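Local coordinates for protein AT-less polyketide synthase (Streptomyces platensis subsp. rosaceus, PDB 4TKT) that probably catalyses the decarboxylative Claisen condensation that extends the growing chain, as a ketosynthase domain of the isomigrastatin polyketide synthase, at residues D36-I41 with D234-S239; Y111-L116 with Y171-S176; E319-G324 with I359-S364. All coordinates share one frame; numbering follows the deposited sequence.

Interactions 1 and 3 are neighbours, their centres about 11 Å apart on one side of the chain's centre, and they touch directly. Ser-239 OG lies 2.8 Å from Gly-322 O, probably hydrogen-bonded, while Ile-38 CD1 packs 3.6 Å from Ile-359 O, so both segments of interaction 1 border the loops of interaction 3. Those loops carry the two histidines that match the Cys-His-His active site of ketosynthases, which puts interaction 1 in the shell around that site. Interaction 2 lies on the opposite side of the chain's centre, its centre about 38 Å from that of interaction 1 and about 32 Å from that of interaction 3, and it touches neither.

Interaction 1. Residues D36-I41 with D234-S239; sequences DSITEI and DGRCRS
A chi1 of -171° turns the Asp-36 carboxylate beside its own carbonyl carbon and onto Arg-236, whose chain is folded by a chi2 of -60° so that its guanidinium comes back to the 36-41 segment. The result is a single-nitrogen salt bridge: Arg-236 NE donates to Asp-36 OD2 at 2.8 Å, on the syn lone pair of that oxygen. With the two planes 89° apart, this is not the flat two-pronged pairing. His-388 adds a weak bond to the same OD2. The second oxygen serves the backbone, as Asp-36 OD1 accepts from Ile-38 N at 3.0 Å from above the carboxylate plane. That bond defines an Asx turn, which leads into the short strand 39-40 paired with strand 66-67, and it places Ile-38 against one face of the guanidinium. Ile-38 CB lies 3.7 Å from the guanidinium plane of Arg-236, over its centre, and CG2 approaches Arg-236 NH1 at 3.4 Å. Trp-66 touches both side chains. Arg-236 NH1 donates to Gly-235 O at 3.2 Å, a bond that probably helps fix the guanidinium's rotation, although NH1 comes from above the carbonyl plane, while Ile-38 CG2 packs against that same carbonyl oxygen at 3.3 Å.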
ATOM      1  N   ASP A  36      13.952  -3.925 -13.084  1.00 42.92           N
ATOM      2  CA  ASP A  36      13.243  -2.875 -13.808  1.00 38.05           C
ATOM      3  C   ASP A  36      11.892  -3.416 -14.267  1.00 39.76           C
ATOM      4  O   ASP A  36      11.832  -4.389 -15.015  1.00 39.34           O
ATOM      5  CB  ASP A  36      14.073  -2.394 -15.004  1.00 38.48           C
ATOM      6  CG  ASP A  36      13.492  -1.158 -15.677  1.00 53.88           C
ATOM      7  OD1 ASP A  36      12.317  -0.818 -15.429  1.00 53.51           O
ATOM      8  OD2 ASP A  36      14.223  -0.527 -16.471  1.00 51.65           O
ATOM      9  N   SER A  37      10.809  -2.786 -13.824  1.00 37.59           N
ATOM     10  CA  SER A  37       9.473  -3.289 -14.131  1.00 35.91           C
ATOM     11  C   SER A  37       8.760  -2.469 -15.203  1.00 37.00           C
ATOM     12  O   SER A  37       7.553  -2.611 -15.397  1.00 41.63           O
ATOM     13  CB  SER A  37       8.620  -3.332 -12.862  1.00 33.05           C
ATOM     14  OG  SER A  37       9.180  -4.215 -11.904  1.00 44.42           O
ATOM     15  N   ILE A  38       9.505  -1.618 -15.899  1.00 36.51           N
ATOM     16  CA  ILE A  38       8.923  -0.793 -16.953  1.00 36.27           C
ATOM     17  C   ILE A  38       8.740  -1.587 -18.244  1.00 37.86           C
ATOM     18  O   ILE A  38       9.643  -2.301 -18.683  1.00 38.85           O
ATOM     19  CB  ILE A  38       9.784   0.453 -17.234  1.00 36.13           C
ATOM     20  CG1 ILE A  38       9.870   1.324 -15.981  1.00 32.46           C
ATOM     21  CG2 ILE A  38       9.202   1.258 -18.386  1.00 32.31           C
ATOM     22  CD1 ILE A  38       8.519   1.735 -15.435  1.00 29.69           C
ATOM     23  N   THR A  39       7.558  -1.467 -18.838  1.00 33.60           N
ATOM     24  CA  THR A  39       7.240  -2.161 -20.080  1.00 34.98           C
ATOM     25  C   THR A  39       6.580  -1.209 -21.068  1.00 39.54           C
ATOM     26  O   THR A  39       6.272  -0.067 -20.730  1.00 43.21           O
ATOM     27  CB  THR A  39       6.301  -3.357 -19.837  1.00 42.29           C
ATOM     28  OG1 THR A  39       5.108  -2.901 -19.183  1.00 45.71           O
ATOM     29  CG2 THR A  39       6.979  -4.405 -18.971  1.00 36.17           C
ATOM     30  N   GLU A  40       6.366  -1.683 -22.290  1.00 38.28           N
ATOM     31  CA  GLU A  40       5.628  -0.910 -23.277  1.00 35.75           C
ATOM     32  C   GLU A  40       4.143  -0.974 -22.968  1.00 41.49           C
ATOM     33  O   GLU A  40       3.702  -1.842 -22.214  1.00 41.02           O
ATOM     34  CB  GLU A  40       5.897  -1.418 -24.693  1.00 37.93           C
ATOM     35  CG  GLU A  40       7.295  -1.119 -25.201  1.00 65.01           C
ATOM     36  CD  GLU A  40       7.416  -1.293 -26.701  1.00 71.77           C
ATOM     37  OE1 GLU A  40       6.383  -1.563 -27.353  1.00 73.69           O
ATOM     38  OE2 GLU A  40       8.540  -1.157 -27.229  1.00 76.08           O
ATOM     39  N   ILE A  41       3.379  -0.050 -23.543  1.00 40.29           N
ATOM     40  CA  ILE A  41       1.934  -0.020 -23.358  1.00 33.31           C
ATOM     41  C   ILE A  41       1.313  -1.358 -23.745  1.00 38.27           C
ATOM     42  O   ILE A  41       1.468  -1.809 -24.880  1.00 45.04           O
ATOM     43  CB  ILE A  41       1.271   1.089 -24.198  1.00 41.46           C
ATOM     44  CG1 ILE A  41       2.043   2.404 -24.081  1.00 35.05           C
ATOM     45  CG2 ILE A  41      -0.186   1.269 -23.788  1.00 41.76           C
ATOM     46  CD1 ILE A  41       1.890   3.084 -22.749  1.00 35.00           C
ATOM     47  N   ASP A 234      13.245   7.714 -23.188  1.00 32.57           N
ATOM     48  CA  ASP A 234      13.553   6.291 -23.063  1.00 36.24           C
ATOM     49  C   ASP A 234      12.592   5.564 -22.126  1.00 40.00           C
ATOM     50  O   ASP A 234      12.800   4.396 -21.801  1.00 45.36           O
ATOM     51  CB  ASP A 234      14.990   6.103 -22.573  1.00 37.40           C
ATOM     52  CG  ASP A 234      15.209   6.660 -21.181  1.00 47.72           C
ATOM     53  OD1 ASP A 234      14.417   7.527 -20.753  1.00 54.80           O
ATOM     54  OD2 ASP A 234      16.177   6.235 -20.516  1.00 51.18           O
ATOM     55  N   GLY A 235      11.548   6.262 -21.691  1.00 42.87           N
ATOM     56  CA  GLY A 235      10.534   5.672 -20.834  1.00 43.16           C
ATOM     57  C   GLY A 235      11.064   5.201 -19.495  1.00 42.34           C
ATOM     58  O   GLY A 235      10.597   4.204 -18.947  1.00 44.83           O
ATOM     59  N   ARG A 236      12.041   5.925 -18.965  1.00 41.04           N
ATOM     60  CA  ARG A 236      12.630   5.581 -17.681  1.00 37.47           C
ATOM     61  C   ARG A 236      12.721   6.803 -16.783  1.00 35.70           C
ATOM     62  O   ARG A 236      12.850   7.929 -17.262  1.00 39.51           O
ATOM     63  CB  ARG A 236      14.023   4.973 -17.874  1.00 38.95           C
ATOM     64  CG  ARG A 236      14.037   3.642 -18.609  1.00 39.46           C
ATOM     65  CD  ARG A 236      13.216   2.599 -17.870  1.00 37.89           C
ATOM     66  NE  ARG A 236      13.397   1.253 -18.409  1.00 38.40           N
ATOM     67  CZ  ARG A 236      12.807   0.800 -19.511  1.00 40.98           C
ATOM     68  NH1 ARG A 236      12.002   1.585 -20.213  1.00 44.40           N
ATOM     69  NH2 ARG A 236      13.028  -0.442 -19.916  1.00 40.89           N
ATOM     70  N   CYS A 237      12.643   6.579 -15.477  1.00 33.90           N
ATOM     71  CA  CYS A 237      12.960   7.621 -14.513  1.00 34.65           C
ATOM     72  C   CYS A 237      14.397   7.440 -14.045  1.00 41.76           C
ATOM     73  O   CYS A 237      14.658   6.710 -13.089  1.00 45.03           O
ATOM     74  CB  CYS A 237      12.003   7.587 -13.320  1.00 32.25           C
ATOM     75  SG  CYS A 237      10.356   8.244 -13.659  1.00 40.03           S
ATOM     76  N   ARG A 238      15.328   8.093 -14.733  1.00 38.13           N
ATOM     77  CA  ARG A 238      16.735   8.026 -14.359  1.00 35.86           C
ATOM     78  C   ARG A 238      16.990   8.885 -13.128  1.00 37.45           C
ATOM     79  O   ARG A 238      17.540   9.982 -13.229  1.00 34.88           O
ATOM     80  CB  ARG A 238      17.626   8.482 -15.513  1.00 35.26           C
ATOM     81  CG  ARG A 238      17.457   7.685 -16.794  1.00 33.51           C
ATOM     82  CD  ARG A 238      18.422   8.187 -17.851  1.00 42.95           C
ATOM     83  NE  ARG A 238      18.302   7.464 -19.112  1.00 44.25           N
ATOM     84  CZ  ARG A 238      19.132   7.626 -20.138  1.00 44.11           C
ATOM     85  NH1 ARG A 238      20.140   8.482 -20.044  1.00 42.87           N
ATOM     86  NH2 ARG A 238      18.959   6.932 -21.255  1.00 42.94           N
ATOM     87  N   SER A 239      16.580   8.378 -11.969  1.00 35.68           N
ATOM     88  CA  SER A 239      16.691   9.116 -10.716  1.00 31.89           C
ATOM     89  C   SER A 239      18.128   9.531 -10.434  1.00 39.28           C
ATOM     90  O   SER A 239      18.969   8.695 -10.101  1.00 46.34           O
ATOM     91  CB  SER A 239      16.154   8.279  -9.558  1.00 31.32           C
ATOM     92  OG  SER A 239      14.848   7.804  -9.837  1.00 33.86           O
TER

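Interaction 2. Residues Y111-L116 with Y171-S176; sequences YSRGAL and YFLDAS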
ATOM      1  N   TYR A 111      -7.032  -7.418  11.457  1.00 36.50           N
ATOM      2  CA  TYR A 111      -8.294  -6.885  11.947  1.00 36.72           C
ATOM      3  C   TYR A 111      -9.452  -7.203  11.018  1.00 38.06           C
ATOM      4  O   TYR A 111      -9.352  -7.036   9.804  1.00 41.53           O
ATOM      5  CB  TYR A 111      -8.206  -5.371  12.130  1.00 33.35           C
ATOM      6  CG  TYR A 111      -7.602  -4.939  13.443  1.00 34.40           C
ATOM      7  CD1 TYR A 111      -8.373  -4.885  14.597  1.00 35.38           C
ATOM      8  CD2 TYR A 111      -6.265  -4.576  13.528  1.00 34.53           C
ATOM      9  CE1 TYR A 111      -7.827  -4.487  15.798  1.00 36.46           C
ATOM     10  CE2 TYR A 111      -5.709  -4.177  14.726  1.00 35.60           C
ATOM     11  CZ  TYR A 111      -6.495  -4.135  15.858  1.00 38.16           C
ATOM     12  OH  TYR A 111      -5.945  -3.739  17.054  1.00 38.22           O
ATOM     13  N   SER A 112     -10.553  -7.664  11.594  1.00 39.26           N
ATOM     14  CA  SER A 112     -11.811  -7.705  10.870  1.00 34.08           C
ATOM     15  C   SER A 112     -12.441  -6.322  10.963  1.00 37.46           C
ATOM     16  O   SER A 112     -12.006  -5.497  11.768  1.00 35.81           O
ATOM     17  CB  SER A 112     -12.745  -8.770  11.440  1.00 35.00           C
ATOM     18  OG  SER A 112     -13.107  -8.463  12.775  1.00 39.60           O
ATOM     19  N   ARG A 113     -13.452  -6.067  10.139  1.00 43.29           N
ATOM     20  CA  ARG A 113     -14.160  -4.791  10.163  1.00 31.01           C
ATOM     21  C   ARG A 113     -14.681  -4.464  11.559  1.00 32.08           C
ATOM     22  O   ARG A 113     -14.420  -3.385  12.090  1.00 33.39           O
ATOM     23  CB  ARG A 113     -15.318  -4.806   9.166  1.00 30.36           C
ATOM     24  CG  ARG A 113     -14.985  -4.201   7.816  1.00 38.52           C
ATOM     25  CD  ARG A 113     -15.327  -5.154   6.689  1.00 41.50           C
ATOM     26  NE  ARG A 113     -16.658  -5.725   6.847  1.00 42.11           N
ATOM     27  CZ  ARG A 113     -17.079  -6.806   6.202  1.00 53.15           C
ATOM     28  NH1 ARG A 113     -16.268  -7.432   5.359  1.00 52.54           N
ATOM     29  NH2 ARG A 113     -18.306  -7.268   6.405  1.00 60.21           N
ATOM     30  N   GLY A 114     -15.406  -5.407  12.153  1.00 33.34           N
ATOM     31  CA  GLY A 114     -15.996  -5.208  13.464  1.00 34.58           C
ATOM     32  C   GLY A 114     -14.969  -4.986  14.553  1.00 47.04           C
ATOM     33  O   GLY A 114     -15.133  -4.115  15.407  1.00 51.68           O
ATOM     34  N   ALA A 115     -13.901  -5.775  14.519  1.00 35.73           N
ATOM     35  CA  ALA A 115     -12.848  -5.673  15.518  1.00 36.65           C
ATOM     36  C   ALA A 115     -12.146  -4.324  15.423  1.00 44.23           C
ATOM     37  O   ALA A 115     -11.859  -3.691  16.439  1.00 54.04           O
ATOM     38  CB  ALA A 115     -11.848  -6.806  15.354  1.00 37.29           C
ATOM     39  N   LEU A 116     -11.878  -3.888  14.197  1.00 38.05           N
ATOM     40  CA  LEU A 116     -11.199  -2.619  13.974  1.00 33.02           C
ATOM     41  C   LEU A 116     -12.024  -1.451  14.507  1.00 37.79           C
ATOM     42  O   LEU A 116     -11.484  -0.551  15.148  1.00 34.09           O
ATOM     43  CB  LEU A 116     -10.899  -2.419  12.488  1.00 31.47           C
ATOM     44  CG  LEU A 116     -10.075  -1.176  12.142  1.00 32.39           C
ATOM     45  CD1 LEU A 116      -8.773  -1.164  12.921  1.00 33.45           C
ATOM     46  CD2 LEU A 116      -9.804  -1.109  10.647  1.00 34.69           C
ATOM     47  N   TYR A 171     -17.993   3.348   3.271  1.00 24.21           N
ATOM     48  CA  TYR A 171     -19.286   2.683   3.201  1.00 20.98           C
ATOM     49  C   TYR A 171     -19.134   1.185   3.455  1.00 30.10           C
ATOM     50  O   TYR A 171     -19.873   0.598   4.248  1.00 33.22           O
ATOM     51  CB  TYR A 171     -19.938   2.931   1.840  1.00 20.66           C
ATOM     52  CG  TYR A 171     -21.290   2.275   1.678  1.00 24.36           C
ATOM     53  CD1 TYR A 171     -22.420   2.815   2.280  1.00 22.45           C
ATOM     54  CD2 TYR A 171     -21.438   1.120   0.925  1.00 24.62           C
ATOM     55  CE1 TYR A 171     -23.659   2.221   2.138  1.00 29.79           C
ATOM     56  CE2 TYR A 171     -22.674   0.517   0.775  1.00 26.50           C
ATOM     57  CZ  TYR A 171     -23.780   1.074   1.384  1.00 32.78           C
ATOM     58  OH  TYR A 171     -25.014   0.484   1.243  1.00 37.53           O
ATOM     59  N   PHE A 172     -18.159   0.577   2.790  1.00 26.88           N
ATOM     60  CA  PHE A 172     -17.927  -0.856   2.904  1.00 21.18           C
ATOM     61  C   PHE A 172     -17.483  -1.260   4.306  1.00 26.63           C
ATOM     62  O   PHE A 172     -17.936  -2.271   4.842  1.00 29.96           O
ATOM     63  CB  PHE A 172     -16.883  -1.303   1.882  1.00 24.23           C
ATOM     64  CG  PHE A 172     -16.385  -2.699   2.102  1.00 29.77           C
ATOM     65  CD1 PHE A 172     -17.204  -3.787   1.854  1.00 28.71           C
ATOM     66  CD2 PHE A 172     -15.098  -2.924   2.559  1.00 32.53           C
ATOM     67  CE1 PHE A 172     -16.750  -5.077   2.059  1.00 33.02           C
ATOM     68  CE2 PHE A 172     -14.635  -4.211   2.765  1.00 36.18           C
ATOM     69  CZ  PHE A 172     -15.461  -5.289   2.514  1.00 35.43           C
ATOM     70  N   LEU A 173     -16.594  -0.463   4.890  1.00 24.38           N
ATOM     71  CA  LEU A 173     -16.047  -0.747   6.211  1.00 29.14           C
ATOM     72  C   LEU A 173     -17.010  -0.389   7.332  1.00 34.13           C
ATOM     73  O   LEU A 173     -16.732  -0.666   8.499  1.00 29.65           O
ATOM     74  CB  LEU A 173     -14.739   0.019   6.423  1.00 28.99           C
ATOM     75  CG  LEU A 173     -13.527  -0.350   5.573  1.00 30.18           C
ATOM     76  CD1 LEU A 173     -12.343   0.517   5.963  1.00 25.88           C
ATOM     77  CD2 LEU A 173     -13.201  -1.818   5.750  1.00 27.52           C
ATOM     78  N   ASP A 174     -18.131   0.232   6.970  1.00 28.25           N
ATOM     79  CA  ASP A 174     -19.021   0.856   7.942  1.00 23.34           C
ATOM     80  C   ASP A 174     -18.207   1.789   8.836  1.00 27.64           C
ATOM     81  O   ASP A 174     -18.316   1.753  10.060  1.00 31.91           O
ATOM     82  CB  ASP A 174     -19.761  -0.195   8.775  1.00 27.09           C
ATOM     83  CG  ASP A 174     -20.901   0.396   9.585  1.00 43.86           C
ATOM     84  OD1 ASP A 174     -21.343   1.520   9.263  1.00 45.68           O
ATOM     85  OD2 ASP A 174     -21.356  -0.265  10.542  1.00 51.77           O
ATOM     86  N   ALA A 175     -17.374   2.613   8.206  1.00 24.50           N
ATOM     87  CA  ALA A 175     -16.525   3.555   8.927  1.00 23.70           C
ATOM     88  C   ALA A 175     -17.261   4.865   9.178  1.00 26.59           C
ATOM     89  O   ALA A 175     -17.999   5.345   8.318  1.00 34.47           O
ATOM     90  CB  ALA A 175     -15.244   3.806   8.155  1.00 22.71           C
ATOM     91  N   SER A 176     -17.059   5.443  10.358  1.00 26.39           N
ATOM     92  CA  SER A 176     -17.765   6.662  10.731  1.00 25.68           C
ATOM     93  C   SER A 176     -16.826   7.852  10.877  1.00 28.44           C
ATOM     94  O   SER A 176     -17.256   8.942  11.247  1.00 31.19           O
ATOM     95  CB  SER A 176     -18.537   6.457  12.034  1.00 25.62           C
ATOM     96  OG  SER A 176     -17.651   6.374  13.138  1.00 36.57           O
TER
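Phe-172 CE1 lies over one face of the Arg-113 guanidinium. The nearest pair is Arg-113 NH1 and Phe-172 CZ, 3.7 Å apart. Guanidinium and ring planes differ by 55°, too much for a parallel stack, and NH1 reaches the ring obliquely. Arg-113 and Phe-172 cross at about a right angle, and Arg-113 CD lies 4.1 Å from Phe-172 CE2. Phe-172 has a second aromatic neighbour, Phe-81, whose ring meets it edge-to-face, and Leu-99 of helix 93-109 also touches it.

The aliphatic part of the arginine does the rest of the packing. Arg-113 CG rests on Leu-173 CD2 at 3.6 Å. With CD1 carrying the leucine chain on (chi2 -179°), the side branch CD2 is the methyl that meets Arg-113 CG. The arginine is bent at both chi2 and chi3, and this curvature lets its stem lie on the leucine while its head turns to the phenylalanine. Leu-106 of helix 93-109 is touched by both Leu-116 and Leu-173, which ties the two segments to a common helix.

Each segment also holds a helix end. Ser-112 is the N-cap of helix 113-121, its OG accepting a weak bond from Ala-115 N at 3.3 Å, and Glu-505, from the linker region, accepts from Arg-113 N. Helix 163-173 stops in a Schellman motif at Asp-174, whose positive phi (52°) takes the chain out of the helix, and Arg-117 binds the Leu-173 carbonyl. The arrangement is thus plain packing in the N-terminal half of the thiolase-type ketosynthase fold: the first turn of one helix against the last turn of another.

Interaction 3. Residues E319-G324 with I359-S364; sequences EAHGTG and IGHLES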
ATOM      1  N   GLU A 319      14.219   8.390   0.930  1.00 39.88           N
ATOM      2  CA  GLU A 319      13.526   7.966  -0.280  1.00 37.08           C
ATOM      3  C   GLU A 319      13.038   9.202  -1.028  1.00 40.36           C
ATOM      4  O   GLU A 319      12.021   9.800  -0.673  1.00 41.23           O
ATOM      5  CB  GLU A 319      12.365   7.025   0.053  1.00 38.47           C
ATOM      6  CG  GLU A 319      11.486   6.650  -1.135  1.00 40.92           C
ATOM      7  CD  GLU A 319      12.227   5.881  -2.210  1.00 49.66           C
ATOM      8  OE1 GLU A 319      13.308   5.327  -1.917  1.00 55.50           O
ATOM      9  OE2 GLU A 319      11.724   5.827  -3.353  1.00 51.63           O
ATOM     10  N   ALA A 320      13.781   9.583  -2.062  1.00 40.95           N
ATOM     11  CA  ALA A 320      13.562  10.852  -2.747  1.00 39.80           C
ATOM     12  C   ALA A 320      12.450  10.794  -3.792  1.00 36.82           C
ATOM     13  O   ALA A 320      12.010   9.720  -4.200  1.00 33.89           O
ATOM     14  CB  ALA A 320      14.859  11.316  -3.396  1.00 35.96           C
ATOM     15  N   HIS A 321      12.000  11.973  -4.207  1.00 33.16           N
ATOM     16  CA  HIS A 321      11.063  12.107  -5.312  1.00 33.25           C
ATOM     17  C   HIS A 321      11.684  11.491  -6.562  1.00 38.45           C
ATOM     18  O   HIS A 321      11.144  10.542  -7.130  1.00 44.59           O
ATOM     19  CB  HIS A 321      10.716  13.581  -5.536  1.00 35.52           C
ATOM     20  CG  HIS A 321       9.532  13.803  -6.424  1.00 39.81           C
ATOM     21  ND1 HIS A 321       8.327  13.161  -6.234  1.00 49.99           N
ATOM     22  CD2 HIS A 321       9.363  14.612  -7.497  1.00 36.92           C
ATOM     23  CE1 HIS A 321       7.471  13.558  -7.158  1.00 48.09           C
ATOM     24  NE2 HIS A 321       8.073  14.438  -7.936  1.00 41.47           N
ATOM     25  N   GLY A 322      12.828  12.039  -6.966  1.00 37.31           N
ATOM     26  CA  GLY A 322      13.664  11.478  -8.017  1.00 35.83           C
ATOM     27  C   GLY A 322      12.974  11.066  -9.301  1.00 33.15           C
ATOM     28  O   GLY A 322      13.015   9.899  -9.682  1.00 33.61           O
ATOM     29  N   THR A 323      12.349  12.022  -9.981  1.00 32.19           N
ATOM     30  CA  THR A 323      11.592  11.712 -11.189  1.00 35.50           C
ATOM     31  C   THR A 323      12.473  11.614 -12.436  1.00 35.49           C
ATOM     32  O   THR A 323      12.015  11.170 -13.486  1.00 41.38           O
ATOM     33  CB  THR A 323      10.487  12.754 -11.435  1.00 35.39           C
ATOM     34  OG1 THR A 323      11.009  14.071 -11.216  1.00 34.70           O
ATOM     35  CG2 THR A 323       9.326  12.520 -10.485  1.00 40.73           C
ATOM     36  N   GLY A 324      13.733  12.022 -12.317  1.00 37.08           N
ATOM     37  CA  GLY A 324      14.661  11.946 -13.434  1.00 39.69           C
ATOM     38  C   GLY A 324      14.521  13.107 -14.402  1.00 40.99           C
ATOM     39  O   GLY A 324      14.583  12.928 -15.619  1.00 41.97           O
ATOM     40  N   ILE A 359       9.847   1.302 -10.768  1.00 35.55           N
ATOM     41  CA  ILE A 359       8.461   1.118 -11.183  1.00 30.45           C
ATOM     42  C   ILE A 359       7.876   2.323 -11.909  1.00 31.19           C
ATOM     43  O   ILE A 359       6.729   2.289 -12.354  1.00 29.30           O
ATOM     44  CB  ILE A 359       7.566   0.801  -9.972  1.00 31.81           C
ATOM     45  CG1 ILE A 359       7.641   1.937  -8.950  1.00 31.14           C
ATOM     46  CG2 ILE A 359       7.985  -0.515  -9.336  1.00 31.35           C
ATOM     47  CD1 ILE A 359       6.807   1.705  -7.710  1.00 32.00           C
ATOM     48  N   GLY A 360       8.663   3.388 -12.026  1.00 29.35           N
ATOM     49  CA  GLY A 360       8.212   4.581 -12.716  1.00 28.35           C
ATOM     50  C   GLY A 360       7.545   5.582 -11.793  1.00 34.72           C
ATOM     51  O   GLY A 360       7.555   5.423 -10.571  1.00 35.27           O
ATOM     52  N   HIS A 361       6.958   6.616 -12.386  1.00 26.46           N
ATOM     53  CA  HIS A 361       6.333   7.696 -11.632  1.00 25.61           C
ATOM     54  C   HIS A 361       4.851   7.406 -11.397  1.00 32.55           C
ATOM     55  O   HIS A 361       4.019   7.588 -12.291  1.00 30.10           O
ATOM     56  CB  HIS A 361       6.514   9.025 -12.374  1.00 30.85           C
ATOM     57  CG  HIS A 361       6.083  10.227 -11.591  1.00 35.33           C
ATOM     58  ND1 HIS A 361       5.696  10.160 -10.269  1.00 38.50           N
ATOM     59  CD2 HIS A 361       5.980  11.529 -11.945  1.00 33.42           C
ATOM     60  CE1 HIS A 361       5.374  11.367  -9.845  1.00 36.78           C
ATOM     61  NE2 HIS A 361       5.536  12.217 -10.843  1.00 33.41           N
ATOM     62  N   LEU A 362       4.526   6.959 -10.188  1.00 30.28           N
ATOM     63  CA  LEU A 362       3.160   6.559  -9.863  1.00 27.88           C
ATOM     64  C   LEU A 362       2.274   7.756  -9.548  1.00 29.66           C
ATOM     65  O   LEU A 362       1.106   7.592  -9.197  1.00 30.95           O
ATOM     66  CB  LEU A 362       3.153   5.578  -8.687  1.00 25.46           C
ATOM     67  CG  LEU A 362       3.137   4.092  -9.060  1.00 26.53           C
ATOM     68  CD1 LEU A 362       4.309   3.741  -9.961  1.00 25.77           C
ATOM     69  CD2 LEU A 362       3.142   3.221  -7.812  1.00 25.54           C
ATOM     70  N   GLU A 363       2.838   8.953  -9.675  1.00 22.58           N
ATOM     71  CA  GLU A 363       2.087  10.191  -9.504  1.00 27.37           C
ATOM     72  C   GLU A 363       1.350  10.251  -8.163  1.00 28.97           C
ATOM     73  O   GLU A 363       1.981  10.299  -7.109  1.00 30.65           O
ATOM     74  CB  GLU A 363       1.119  10.373 -10.677  1.00 26.08           C
ATOM     75  CG  GLU A 363       1.807  10.941 -11.917  1.00 43.01           C
ATOM     76  CD  GLU A 363       1.111  10.586 -13.217  1.00 52.59           C
ATOM     77  OE1 GLU A 363       0.512   9.493 -13.300  1.00 56.30           O
ATOM     78  OE2 GLU A 363       1.172  11.403 -14.162  1.00 55.39           O
ATOM     79  N   SER A 364       0.021  10.238  -8.197  1.00 27.90           N
ATOM     80  CA  SER A 364      -0.766  10.373  -6.971  1.00 27.88           C
ATOM     81  C   SER A 364      -0.533   9.222  -5.989  1.00 34.15           C
ATOM     82  O   SER A 364      -0.893   9.321  -4.816  1.00 37.20           O
ATOM     83  CB  SER A 364      -2.255  10.481  -7.303  1.00 24.03           C
ATOM     84  OG  SER A 364      -2.685   9.402  -8.113  1.00 29.55           O
TER
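The two loops, one following strand 317-319 and the other following helix 356-359, carry the E-A-H-G-T-G and G-H-L-E sequences in which ketosynthases of the thiolase fold keep their two active-site histidines. By that match His-321 and His-361 are probably the histidines of the Cys-His-His triad, and Cys-186, which the His-361 side chain touches, its cysteine.

The imidazoles approach obliquely, His-321 CE1 lying 4.1 Å from His-361 CE1. Their centroids are 5.5 Å apart and their planes at 90°. A clearer geometry belongs to Thr-323, whose CG2 lies 3.9 Å from the centroid of the His-361 ring and 16° off its normal, a CH-pi contact over the face. On the opposite face, Glu-363 CG sits 4.0 Å above the plane, over the centre, so the ring is clamped between a methyl and a methylene. With CG anti to the backbone N (chi1 -172°), the His-361 ring projects to the threonine. With an alanine here, the Thr-323 methyl and Glu-363 CG would probably be left facing a gap, and His-321 would lose its imidazole neighbour.

Backbone bonds from His-361 to Val-248 and Gly-250, and bonds from His-321 N and Gly-322 N to Glu-332, hold the loops in place. The two NE2 atoms of His-321 and His-361 come within 4.5 Å of each other without contact, which is consistent with the two imidazoles working together on the thioester of the extender unit, as in other ketosynthases.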